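Local coordinates for protein coronin (Toxoplasma gondii, PDB 4OZU) that probably binds actin filaments and contributes to parasite invasion of host cells and egress from them, this chain being its WD40 beta-propeller domain, at residues A[77-82]-A[99-104]; A[81-86]-A[132-137]; A[124-129]-A[156-161]; A[93-98]-A[107-112]. All coordinates share one frame; numbering follows the deposited sequence. Where two conformers were deposited one is given.

Contact 1: A[77-82]-A[99-104]; sequences GHTASI and CEDTIV
Thr79 and Asp101 carry this contact, and their side chains cross at about a right angle where the segment 77-82, mostly loop, passes the type I turn Cys99-Thr102. Both take the crowded position between backbone N and carbonyl carbon (chi1 73° for Thr79, 61° for Asp101), which brings Thr79 OG1 to 2.7 Å from Asp101 OD2, on the anti lone pair of that oxygen. Thr79 N reaches the same OD2 at 3.1 Å, from above the carboxylate plane. The other oxygen, Asp101 OD1, turns back into its own segment and accepts from Ile103 N at 3.2 Å, closing an Asx turn. Beside this pair, Ala80 CB rests against Glu100 CB at 3.6 Å. Cys99 SG, anti to its backbone N, is 3.8 Å from His78 CB, while the ring's NE2 and ND1 bond to Thr97 OG1 and Gly56 O. The backbone joins once, Glu100 N to Ser81 O at 3.0 Å, nearly along the C=O axis. Ser81 OG lies close to the Glu100 carboxylate but bonds to Gln83. With both oxygens held and Arg105 in a salt bridge to OD2, the Asp101 carboxylate has its rotation fixed, and it is probably ionised.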
loop_
_atom_site.group_PDB
_atom_site.type_symbol
_atom_site.label_atom_id
_atom_site.label_comp_id
_atom_site.label_asym_id
_atom_site.label_seq_id
_atom_site.Cartn_x
_atom_site.Cartn_y
_atom_site.Cartn_z
ATOM N N GLY A 77 15.014 -8.342 15.347
ATOM C CA GLY A 77 15.779 -7.106 15.237
ATOM C C GLY A 77 15.121 -5.899 15.888
ATOM O O GLY A 77 15.773 -5.152 16.623
ATOM N N HIS A 78 13.833 -5.707 15.619
ATOM C CA HIS A 78 13.073 -4.600 16.201
ATOM C C HIS A 78 13.098 -4.643 17.723
ATOM O O HIS A 78 13.081 -5.719 18.314
ATOM C CB HIS A 78 11.619 -4.633 15.723
ATOM C CG HIS A 78 11.466 -4.921 14.264
ATOM N ND1 HIS A 78 11.216 -6.188 13.779
ATOM C CD2 HIS A 78 11.520 -4.109 13.183
ATOM C CE1 HIS A 78 11.125 -6.142 12.462
ATOM N NE2 HIS A 78 11.305 -4.891 12.076
ATOM N N THR A 79 13.122 -3.468 18.350
ATOM C CA THR A 79 13.122 -3.374 19.807
ATOM C C THR A 79 11.780 -2.826 20.304
ATOM O O THR A 79 11.518 -2.779 21.506
ATOM C CB THR A 79 14.291 -2.498 20.316
ATOM O OG1 THR A 79 14.037 -1.109 20.056
ATOM C CG2 THR A 79 15.596 -2.918 19.645
ATOM N N ALA A 80 10.919 -2.447 19.365
ATOM C CA ALA A 80 9.561 -2.023 19.684
ATOM C C ALA A 80 8.619 -2.536 18.595
ATOM O O ALA A 80 9.022 -3.332 17.756
ATOM C CB ALA A 80 9.488 -0.507 19.819
ATOM N N SER A 81 7.372 -2.081 18.610
ATOM C CA SER A 81 6.364 -2.614 17.699
ATOM C C SER A 81 6.584 -2.155 16.265
ATOM O O SER A 81 7.133 -1.083 16.016
ATOM C CB SER A 81 4.963 -2.204 18.148
ATOM O OG SER A 81 4.745 -0.825 17.911
ATOM N N ILE A 82 6.132 -2.982 15.330
ATOM C CA ILE A 82 6.211 -2.670 13.912
ATOM C C ILE A 82 5.012 -1.821 13.497
ATOM O O ILE A 82 3.861 -2.214 13.704
ATOM C CB ILE A 82 6.256 -3.951 13.060
ATOM C CG1 ILE A 82 7.499 -4.774 13.404
ATOM C CG2 ILE A 82 6.253 -3.613 11.576
ATOM C CD1 ILE A 82 7.416 -6.232 12.969
ATOM N N CYS A 99 9.595 1.109 12.562
ATOM C CA CYS A 99 9.453 0.651 13.937
ATOM C C CYS A 99 9.245 1.806 14.916
ATOM O O CYS A 99 9.708 2.933 14.690
ATOM C CB CYS A 99 10.689 -0.152 14.333
ATOM S SG CYS A 99 10.586 -0.948 15.936
ATOM N N GLU A 100 8.536 1.516 16.003
ATOM C CA GLU A 100 8.307 2.500 17.052
ATOM C C GLU A 100 9.607 2.964 17.685
ATOM O O GLU A 100 9.632 4.006 18.334
ATOM C CB GLU A 100 7.392 1.937 18.142
ATOM C CG GLU A 100 5.908 2.152 17.891
ATOM C CD GLU A 100 5.067 1.949 19.139
ATOM O OE1 GLU A 100 5.565 1.328 20.104
ATOM O OE2 GLU A 100 3.909 2.415 19.158
ATOM N N ASP A 101 10.688 2.203 17.512
ATOM C CA ASP A 101 11.968 2.596 18.109
ATOM C C ASP A 101 12.731 3.582 17.211
ATOM O O ASP A 101 13.906 3.862 17.449
ATOM C CB ASP A 101 12.835 1.365 18.424
ATOM C CG ASP A 101 13.195 0.545 17.195
ATOM O OD1 ASP A 101 13.015 1.022 16.051
ATOM O OD2 ASP A 101 13.679 -0.596 17.386
ATOM N N THR A 102 12.034 4.102 16.197
ATOM C CA THR A 102 12.496 5.186 15.315
ATOM C C THR A 102 13.396 4.722 14.174
ATOM O O THR A 102 13.833 5.540 13.363
ATOM C CB THR A 102 13.264 6.307 16.089
ATOM O OG1 THR A 102 14.596 5.881 16.412
ATOM C CG2 THR A 102 12.518 6.724 17.359
ATOM N N ILE A 103 13.628 3.417 14.075
ATOM C CA ILE A 103 14.536 2.873 13.074
ATOM C C ILE A 103 13.781 2.227 11.910
ATOM O O ILE A 103 12.822 1.479 12.113
ATOM C CB ILE A 103 15.491 1.845 13.719
ATOM C CG1 ILE A 103 16.367 2.551 14.759
ATOM C CG2 ILE A 103 16.364 1.165 12.663
ATOM C CD1 ILE A 103 17.171 1.617 15.650
ATOM N N VAL A 104 14.212 2.539 10.689
ATOM C CA VAL A 104 13.745 1.833 9.504
ATOM C C VAL A 104 14.786 0.778 9.159
ATOM O O VAL A 104 15.972 1.081 9.054
ATOM C CB VAL A 104 13.516 2.778 8.299
ATOM C CG1 VAL A 104 13.064 1.988 7.072
ATOM C CG2 VAL A 104 12.482 3.835 8.641
#

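Contact 2: A[81-86]-A[132-137]; sequences SIQDTN and KVLSAE
Glu137 OE2 is gripped by three partners: a salt bridge from Lys179, a water that donates at 2.6 Å, and a weak bond from Asn86 ND2. The same water donates its other hydrogen to Asp84 OD2, again at 2.6 Å, and so sits between two carboxylate oxygens, Asp84 OD2 and Glu137 OE2, only 4.3 Å apart; their repulsion would be softened by the water and by Lys179. Asp84 CG lies anti to its backbone N (chi1 -165°), a torsion that carries OD2 across to Ala136 N. That bond, Ala136 N to Asp84 OD2 at 3.0 Å, uses the anti lone pair of the oxygen. Asn86 ND2 makes its stronger bond to Ala136 O, 3.0 Å away and within the Asn86 amide plane, although it meets the carbonyl from above its plane. Toward the N-terminal ends of the strands, Gln83 CB lies 3.2 Å from Val133 O, and that buried oxygen has no polar partner. Gln83 and Leu134 then run side by side, pointing the same way, until NE2 meets CD2. A second water donates to both Gln83 O and Leu134 O.

The axes of strands 82-86 and 133-137 run parallel to within 4° and come within 5.3 Å of each other, yet the direct bonds across all use side chains. Each carries a classic beta bulge at the matching place, Gln83-Asp84 facing Ala98 and Leu134-Ser135 facing Gly149. Such side-by-side first strands of successive blades, each at the edge of its own sheet, are typical of the inner wall of a WD40 beta-propeller.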
loop_
_atom_site.group_PDB
_atom_site.type_symbol
_atom_site.label_atom_id
_atom_site.label_comp_id
_atom_site.label_asym_id
_atom_site.label_seq_id
_atom_site.Cartn_x
_atom_site.Cartn_y
_atom_site.Cartn_z
ATOM N N SER A 81 7.372 -2.081 18.610
ATOM C CA SER A 81 6.364 -2.614 17.699
ATOM C C SER A 81 6.584 -2.155 16.265
ATOM O O SER A 81 7.133 -1.083 16.016
ATOM C CB SER A 81 4.963 -2.204 18.148
ATOM O OG SER A 81 4.745 -0.825 17.911
ATOM N N ILE A 82 6.132 -2.982 15.330
ATOM C CA ILE A 82 6.211 -2.670 13.912
ATOM C C ILE A 82 5.012 -1.821 13.497
ATOM O O ILE A 82 3.861 -2.214 13.704
ATOM C CB ILE A 82 6.256 -3.951 13.060
ATOM C CG1 ILE A 82 7.499 -4.774 13.404
ATOM C CG2 ILE A 82 6.253 -3.613 11.576
ATOM C CD1 ILE A 82 7.416 -6.232 12.969
ATOM N N GLN A 83 5.295 -0.672 12.894
ATOM C CA GLN A 83 4.259 0.278 12.482
ATOM C C GLN A 83 3.885 0.173 11.010
ATOM O O GLN A 83 2.765 0.514 10.628
ATOM C CB GLN A 83 4.707 1.704 12.781
ATOM C CG GLN A 83 4.837 1.984 14.268
ATOM C CD GLN A 83 3.520 1.838 15.008
ATOM O OE1 GLN A 83 3.408 1.055 15.953
ATOM N NE2 GLN A 83 2.515 2.594 14.580
ATOM N N ASP A 84 4.825 -0.269 10.183
ATOM C CA ASP A 84 4.567 -0.416 8.760
ATOM C C ASP A 84 5.556 -1.401 8.157
ATOM O O ASP A 84 6.681 -1.550 8.631
ATOM C CB ASP A 84 4.660 0.936 8.033
ATOM C CG ASP A 84 4.057 0.897 6.626
ATOM O OD1 ASP A 84 3.201 0.021 6.365
ATOM O OD2 ASP A 84 4.428 1.753 5.780
ATOM N N THR A 85 5.120 -2.069 7.101
ATOM C CA THR A 85 5.936 -3.053 6.408
ATOM C C THR A 85 5.639 -2.920 4.922
ATOM O O THR A 85 4.487 -2.755 4.548
ATOM C CB THR A 85 5.630 -4.506 6.853
ATOM O OG1 THR A 85 5.788 -4.636 8.273
ATOM C CG2 THR A 85 6.558 -5.479 6.156
ATOM N N ASN A 86 6.666 -2.994 4.084
ATOM C CA ASN A 86 6.461 -3.002 2.636
ATOM C C ASN A 86 7.570 -3.756 1.921
ATOM O O ASN A 86 8.753 -3.512 2.151
ATOM C CB ASN A 86 6.361 -1.577 2.083
ATOM C CG ASN A 86 4.929 -1.063 2.038
ATOM O OD1 ASN A 86 4.045 -1.694 1.449
ATOM N ND2 ASN A 86 4.691 0.076 2.671
ATOM N N LYS A 132 8.692 7.788 16.683
ATOM C CA LYS A 132 8.309 6.561 15.999
ATOM C C LYS A 132 8.052 6.816 14.522
ATOM O O LYS A 132 7.495 7.848 14.135
ATOM C CB LYS A 132 7.077 5.935 16.651
ATOM C CG LYS A 132 5.838 6.801 16.692
ATOM C CD LYS A 132 4.726 6.088 17.457
ATOM C CE LYS A 132 3.462 6.922 17.547
ATOM N NZ LYS A 132 2.464 6.298 18.457
ATOM N N VAL A 133 8.494 5.872 13.701
ATOM C CA VAL A 133 8.311 5.962 12.263
ATOM C C VAL A 133 7.060 5.186 11.889
ATOM O O VAL A 133 6.870 4.047 12.328
ATOM C CB VAL A 133 9.534 5.435 11.511
ATOM C CG1 VAL A 133 9.283 5.435 10.014
ATOM C CG2 VAL A 133 10.747 6.302 11.840
ATOM N N LEU A 134 6.211 5.814 11.083
ATOM C CA LEU A 134 4.863 5.317 10.845
ATOM C C LEU A 134 4.656 4.771 9.440
ATOM O O LEU A 134 3.642 4.131 9.169
ATOM C CB LEU A 134 3.848 6.428 11.094
ATOM C CG LEU A 134 3.859 7.069 12.482
ATOM C CD1 LEU A 134 2.844 8.195 12.535
ATOM C CD2 LEU A 134 3.576 6.036 13.567
ATOM N N SER A 135 5.594 5.043 8.545
ATOM C CA SER A 135 5.497 4.526 7.194
ATOM C C SER A 135 6.870 4.298 6.594
ATOM O O SER A 135 7.842 4.938 6.974
ATOM C CB SER A 135 4.689 5.479 6.312
ATOM O OG SER A 135 5.320 6.740 6.211
ATOM N N ALA A 136 6.934 3.357 5.660
ATOM C CA ALA A 136 8.138 3.093 4.897
ATOM C C ALA A 136 7.682 2.644 3.517
ATOM O O ALA A 136 7.205 1.523 3.354
ATOM C CB ALA A 136 8.993 2.040 5.562
ATOM N N GLU A 137 7.820 3.534 2.540
ATOM C CA GLU A 137 7.299 3.302 1.196
ATOM C C GLU A 137 8.386 3.387 0.130
ATOM O O GLU A 137 9.122 4.378 0.034
ATOM C CB GLU A 137 6.195 4.312 0.880
ATOM C CG GLU A 137 4.915 4.117 1.686
ATOM C CD GLU A 137 3.985 3.062 1.109
ATOM O OE1 GLU A 137 4.178 2.648 -0.053
ATOM O OE2 GLU A 137 3.049 2.650 1.826
HETATM O O HOH W 1 1.949 3.225 11.095
HETATM O O HOH W 2 2.850 3.299 4.387
#

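Contact 3: A[124-129]-A[156-161]; sequences ATLTGA and AFWNVE
Leu126 CB stands almost exactly over the six-membered ring of Trp158, 3.6 Å from its centroid and 6° off the ring normal, a CH-pi contact to the ring face. From there CG lies anti to the carbonyl carbon (chi1 -46°) and stands farther off, and the two methyls spread along the indole. CD1 reaches back to the root of the ring, 3.7 Å from Trp158 CG, and its far side meets Val160 CG1 at 4.1 Å. CD2 lies above the rim of the benzo part, 3.9 Å from Trp158 CE3. The two side chains run antiparallel, each alongside the other.

Strand 124-126 is the last strand of one propeller blade, where Leu126 pairs with Val104, and strand 154-159 is the third strand of the next blade; by sequence Trp158 holds the place of the tryptophan of the WD dipeptide. The backbone continues past the leucine and puts Thr127 O at the edge of the same indole, in its plane and 3.2 Å from Trp158 CH2. At the other end of the contact, Ala124 CB lies 4.3 Å from Val160 O.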
loop_
_atom_site.group_PDB
_atom_site.type_symbol
_atom_site.label_atom_id
_atom_site.label_comp_id
_atom_site.label_asym_id
_atom_site.label_seq_id
_atom_site.Cartn_x
_atom_site.Cartn_y
_atom_site.Cartn_z
ATOM N N ALA A 124 20.454 -3.145 5.946
ATOM C CA ALA A 124 20.627 -1.708 6.128
ATOM C C ALA A 124 19.769 -1.242 7.300
ATOM O O ALA A 124 18.602 -1.631 7.424
ATOM C CB ALA A 124 20.264 -0.942 4.849
ATOM N N THR A 125 20.374 -0.432 8.163
ATOM C CA THR A 125 19.707 0.126 9.330
ATOM C C THR A 125 19.696 1.647 9.179
ATOM O O THR A 125 20.742 2.286 9.253
ATOM C CB THR A 125 20.409 -0.292 10.638
ATOM O OG1 THR A 125 20.385 -1.721 10.752
ATOM C CG2 THR A 125 19.719 0.313 11.847
ATOM N N LEU A 126 18.511 2.206 8.951
ATOM C CA LEU A 126 18.361 3.625 8.624
ATOM C C LEU A 126 17.924 4.413 9.851
ATOM O O LEU A 126 16.769 4.340 10.268
ATOM C CB LEU A 126 17.353 3.805 7.486
ATOM C CG LEU A 126 17.523 2.871 6.289
ATOM C CD1 LEU A 126 16.544 3.259 5.200
ATOM C CD2 LEU A 126 18.952 2.891 5.765
ATOM N N THR A 127 18.866 5.163 10.419
ATOM C CA THR A 127 18.677 5.831 11.706
ATOM C C THR A 127 18.549 7.340 11.533
ATOM O O THR A 127 18.962 7.888 10.507
ATOM C CB THR A 127 19.847 5.538 12.656
ATOM O OG1 THR A 127 21.065 6.031 12.085
ATOM C CG2 THR A 127 19.982 4.043 12.915
ATOM N N GLY A 128 17.976 8.005 12.534
ATOM C CA GLY A 128 17.943 9.458 12.567
ATOM C C GLY A 128 16.605 10.062 12.951
ATOM O O GLY A 128 16.556 11.182 13.463
ATOM N N ALA A 129 15.521 9.333 12.701
ATOM C CA ALA A 129 14.188 9.802 13.057
ATOM C C ALA A 129 14.114 9.999 14.559
ATOM O O ALA A 129 14.644 9.184 15.315
ATOM C CB ALA A 129 13.129 8.817 12.585
ATOM N N ALA A 156 11.274 11.613 5.608
ATOM C CA ALA A 156 12.686 11.407 5.324
ATOM C C ALA A 156 12.851 10.554 4.084
ATOM O O ALA A 156 12.248 9.487 3.981
ATOM C CB ALA A 156 13.382 10.748 6.510
ATOM N N PHE A 157 13.673 11.020 3.153
ATOM C CA PHE A 157 13.936 10.277 1.928
ATOM C C PHE A 157 15.314 9.636 1.981
ATOM O O PHE A 157 16.313 10.290 2.288
ATOM C CB PHE A 157 13.809 11.190 0.716
ATOM C CG PHE A 157 12.428 11.729 0.525
ATOM C CD1 PHE A 157 11.470 10.995 -0.148
ATOM C CD2 PHE A 157 12.075 12.958 1.037
ATOM C CE1 PHE A 157 10.193 11.492 -0.315
ATOM C CE2 PHE A 157 10.797 13.452 0.874
ATOM C CZ PHE A 157 9.862 12.728 0.194
ATOM N N TRP A 158 15.350 8.344 1.670
ATOM C CA TRP A 158 16.539 7.528 1.854
ATOM C C TRP A 158 17.016 6.904 0.556
ATOM O O TRP A 158 16.214 6.365 -0.200
ATOM C CB TRP A 158 16.256 6.404 2.849
ATOM C CG TRP A 158 16.181 6.827 4.272
ATOM C CD1 TRP A 158 15.059 7.160 4.978
ATOM C CD2 TRP A 158 17.279 6.952 5.179
ATOM N NE1 TRP A 158 15.394 7.483 6.271
ATOM C CE2 TRP A 158 16.752 7.367 6.418
ATOM C CE3 TRP A 158 18.660 6.758 5.064
ATOM C CZ2 TRP A 158 17.557 7.587 7.531
ATOM C CZ3 TRP A 158 19.452 6.974 6.168
ATOM C CH2 TRP A 158 18.900 7.387 7.383
ATOM N N ASN A 159 18.320 6.969 0.317
ATOM C CA ASN A 159 18.982 6.105 -0.655
ATOM C C ASN A 159 19.536 4.908 0.111
ATOM O O ASN A 159 20.592 4.999 0.735
ATOM C CB ASN A 159 20.096 6.862 -1.388
ATOM C CG ASN A 159 20.801 6.018 -2.443
ATOM O OD1 ASN A 159 20.626 4.799 -2.517
ATOM N ND2 ASN A 159 21.611 6.675 -3.264
ATOM N N VAL A 160 18.822 3.790 0.089
ATOM C CA VAL A 160 19.180 2.671 0.958
ATOM C C VAL A 160 20.540 2.089 0.586
ATOM O O VAL A 160 21.250 1.585 1.451
ATOM C CB VAL A 160 18.117 1.538 0.922
ATOM C CG1 VAL A 160 16.752 2.080 1.320
ATOM C CG2 VAL A 160 18.048 0.897 -0.445
ATOM N N GLU A 161 20.900 2.171 -0.692
ATOM C CA GLU A 161 22.184 1.659 -1.169
ATOM C C GLU A 161 23.347 2.341 -0.458
ATOM O O GLU A 161 24.321 1.695 -0.074
ATOM C CB GLU A 161 22.325 1.866 -2.678
ATOM C CG GLU A 161 21.238 1.218 -3.510
ATOM C CD GLU A 161 21.374 1.547 -4.982
ATOM O OE1 GLU A 161 20.428 2.134 -5.547
ATOM O OE2 GLU A 161 22.426 1.224 -5.574
#

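Contact 4: A[93-98]-A[107-112]; sequences DILATA and WQLPEE
Strands 94-99 and 104-108, the second and third strands of a WD40 blade, form the antiparallel hairpin to which this contact belongs. Leu95 and Trp107 are a hydrogen-bonded pair: Trp107 N meets Leu95 O at 2.8 Å, almost along the C=O axis, and Leu95 N returns a bond to Trp107 O. Ile94 and Gln108 follow as a non-hydrogen-bonded pair, then Leu109 N donates to Asp93 O at 2.7 Å and extends the ladder beyond the strands.

The side chains sort by face. On the face of Leu95 and Trp107, the leucine's CD2 packs on Trp107 CB at 3.8 Å and touches Leu109 CD1. Nearby, Trp107 NE1 donates in its ring plane to Thr97 OG1 at 3.2 Å, a bond 165° at the hydrogen that fixes the turn of the indole. On the face of Ile94 and Gln108, Ile94 CD1 lies 3.6 Å from Gln108 CB. The extended Gln108 chain runs alongside Asp93, and NE2 meets OD2 at 3.2 Å from above the carboxylate plane. A water donates both to that OD2, at 2.6 Å, and to Leu109 O, tying the hairpin's end.

Thr97 OG1 is also bonded to His78 NE2, so tryptophan, threonine and histidine form a chain of bonds that matches the hydrogen-bonded structural network typical of WD40 repeats.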
loop_
_atom_site.group_PDB
_atom_site.type_symbol
_atom_site.label_atom_id
_atom_site.label_comp_id
_atom_site.label_asym_id
_atom_site.label_seq_id
_atom_site.Cartn_x
_atom_site.Cartn_y
_atom_site.Cartn_z
ATOM N N ASP A 93 13.210 -10.664 -2.369
ATOM C CA ASP A 93 13.737 -11.015 -1.053
ATOM C C ASP A 93 13.939 -9.801 -0.152
ATOM O O ASP A 93 14.404 -9.942 0.980
ATOM C CB ASP A 93 15.065 -11.770 -1.204
ATOM C CG ASP A 93 16.075 -11.032 -2.068
ATOM O OD1 ASP A 93 15.687 -10.095 -2.804
ATOM O OD2 ASP A 93 17.267 -11.408 -2.025
ATOM N N ILE A 94 13.582 -8.619 -0.647
ATOM C CA ILE A 94 13.843 -7.372 0.066
ATOM C C ILE A 94 12.564 -6.732 0.590
ATOM O O ILE A 94 11.576 -6.588 -0.127
ATOM C CB ILE A 94 14.573 -6.358 -0.842
ATOM C CG1 ILE A 94 15.932 -6.915 -1.279
ATOM C CG2 ILE A 94 14.747 -5.011 -0.143
ATOM C CD1 ILE A 94 16.910 -7.171 -0.142
ATOM N N LEU A 95 12.590 -6.334 1.853
ATOM C CA LEU A 95 11.478 -5.591 2.412
ATOM C C LEU A 95 11.980 -4.608 3.448
ATOM O O LEU A 95 13.128 -4.690 3.901
ATOM C CB LEU A 95 10.445 -6.537 3.032
ATOM C CG LEU A 95 10.895 -7.368 4.237
ATOM C CD1 LEU A 95 9.693 -7.738 5.077
ATOM C CD2 LEU A 95 11.630 -8.639 3.805
ATOM N N ALA A 96 11.102 -3.681 3.813
ATOM C CA ALA A 96 11.409 -2.678 4.817
ATOM C C ALA A 96 10.358 -2.649 5.918
ATOM O O ALA A 96 9.169 -2.798 5.662
ATOM C CB ALA A 96 11.517 -1.314 4.172
ATOM N N THR A 97 10.811 -2.428 7.147
ATOM C CA THR A 97 9.905 -2.197 8.259
ATOM C C THR A 97 10.198 -0.847 8.894
ATOM O O THR A 97 11.350 -0.421 8.975
ATOM C CB THR A 97 10.018 -3.279 9.345
ATOM O OG1 THR A 97 11.351 -3.290 9.869
ATOM C CG2 THR A 97 9.672 -4.646 8.791
ATOM N N ALA A 98 9.133 -0.183 9.325
ATOM C CA ALA A 98 9.216 0.996 10.167
ATOM C C ALA A 98 8.861 0.590 11.585
ATOM O O ALA A 98 7.923 -0.168 11.793
ATOM C CB ALA A 98 8.280 2.082 9.676
ATOM N N TRP A 107 15.491 -5.481 5.082
ATOM C CA TRP A 107 15.721 -6.900 5.295
ATOM C C TRP A 107 15.939 -7.636 3.981
ATOM O O TRP A 107 15.334 -7.289 2.971
ATOM C CB TRP A 107 14.530 -7.514 6.020
ATOM C CG TRP A 107 14.237 -6.895 7.335
ATOM C CD1 TRP A 107 13.278 -5.969 7.607
ATOM C CD2 TRP A 107 14.898 -7.169 8.578
ATOM N NE1 TRP A 107 13.296 -5.648 8.942
ATOM C CE2 TRP A 107 14.283 -6.368 9.560
ATOM C CE3 TRP A 107 15.947 -8.011 8.953
ATOM C CZ2 TRP A 107 14.685 -6.384 10.891
ATOM C CZ3 TRP A 107 16.343 -8.027 10.276
ATOM C CH2 TRP A 107 15.713 -7.218 11.229
ATOM N N GLN A 108 16.793 -8.656 4.011
ATOM C CA GLN A 108 16.981 -9.547 2.870
ATOM C C GLN A 108 16.733 -10.993 3.275
ATOM O O GLN A 108 17.524 -11.588 4.015
ATOM C CB GLN A 108 18.384 -9.404 2.288
ATOM C CG GLN A 108 18.580 -10.178 0.993
ATOM C CD GLN A 108 19.907 -9.880 0.330
ATOM O OE1 GLN A 108 20.880 -9.526 0.993
ATOM N NE2 GLN A 108 19.950 -10.016 -0.989
ATOM N N LEU A 109 15.636 -11.562 2.783
ATOM C CA LEU A 109 15.302 -12.959 3.065
ATOM C C LEU A 109 16.266 -13.912 2.367
ATOM O O LEU A 109 16.816 -13.582 1.316
ATOM C CB LEU A 109 13.866 -13.261 2.624
ATOM C CG LEU A 109 12.777 -12.536 3.418
ATOM C CD1 LEU A 109 11.478 -12.511 2.644
ATOM C CD2 LEU A 109 12.575 -13.197 4.771
ATOM N N PRO A 110 16.471 -15.109 2.941
ATOM C CA PRO A 110 17.323 -16.096 2.272
ATOM C C PRO A 110 16.671 -16.614 1.000
ATOM O O PRO A 110 15.489 -16.338 0.784
ATOM C CB PRO A 110 17.457 -17.213 3.315
ATOM C CG PRO A 110 16.219 -17.103 4.135
ATOM C CD PRO A 110 15.907 -15.633 4.199
ATOM N N GLU A 111 17.420 -17.341 0.177
ATOM C CA GLU A 111 16.866 -17.918 -1.044
ATOM C C GLU A 111 15.693 -18.837 -0.717
ATOM O O GLU A 111 14.637 -18.759 -1.347
ATOM C CB GLU A 111 17.937 -18.692 -1.817
ATOM C CG GLU A 111 18.352 -18.037 -3.128
ATOM C CD GLU A 111 19.133 -18.975 -4.035
ATOM O OE1 GLU A 111 18.693 -20.129 -4.226
ATOM O OE2 GLU A 111 20.191 -18.561 -4.555
ATOM N N GLU A 112 15.891 -19.697 0.278
ATOM C CA GLU A 112 14.857 -20.624 0.734
ATOM C C GLU A 112 14.338 -20.224 2.112
ATOM O O GLU A 112 15.072 -20.277 3.098
ATOM C CB GLU A 112 15.403 -22.054 0.776
ATOM C CG GLU A 112 15.849 -22.586 -0.577
ATOM C CD GLU A 112 16.710 -23.832 -0.460
ATOM O OE1 GLU A 112 16.486 -24.628 0.478
ATOM O OE2 GLU A 112 17.616 -24.012 -1.300
HETATM O O HOH W 3 18.038 -13.674 -1.072
#

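Contacts 1 and 4 hold parts of one blade together, at the mostly loop segment 77-82 and along the hairpin, and His78 joins them through its bond to Thr97. Contacts 2 and 3 instead tie that blade to the next, from first strand to first strand and from last strand to third. Contact 2 is the buried one, with its centre about 12 Å from that of the chain, and its two carboxylates share a water, one also taking a backbone N-H and the other a lysine; the other three, at about 17 to 19 Å, are partly buried. Contact 3 is apolar, whereas contact 4 is chiefly a backbone ladder and contact 1 turns on one aspartate. Contacts 1 and 2 share Ser81 and Ile82.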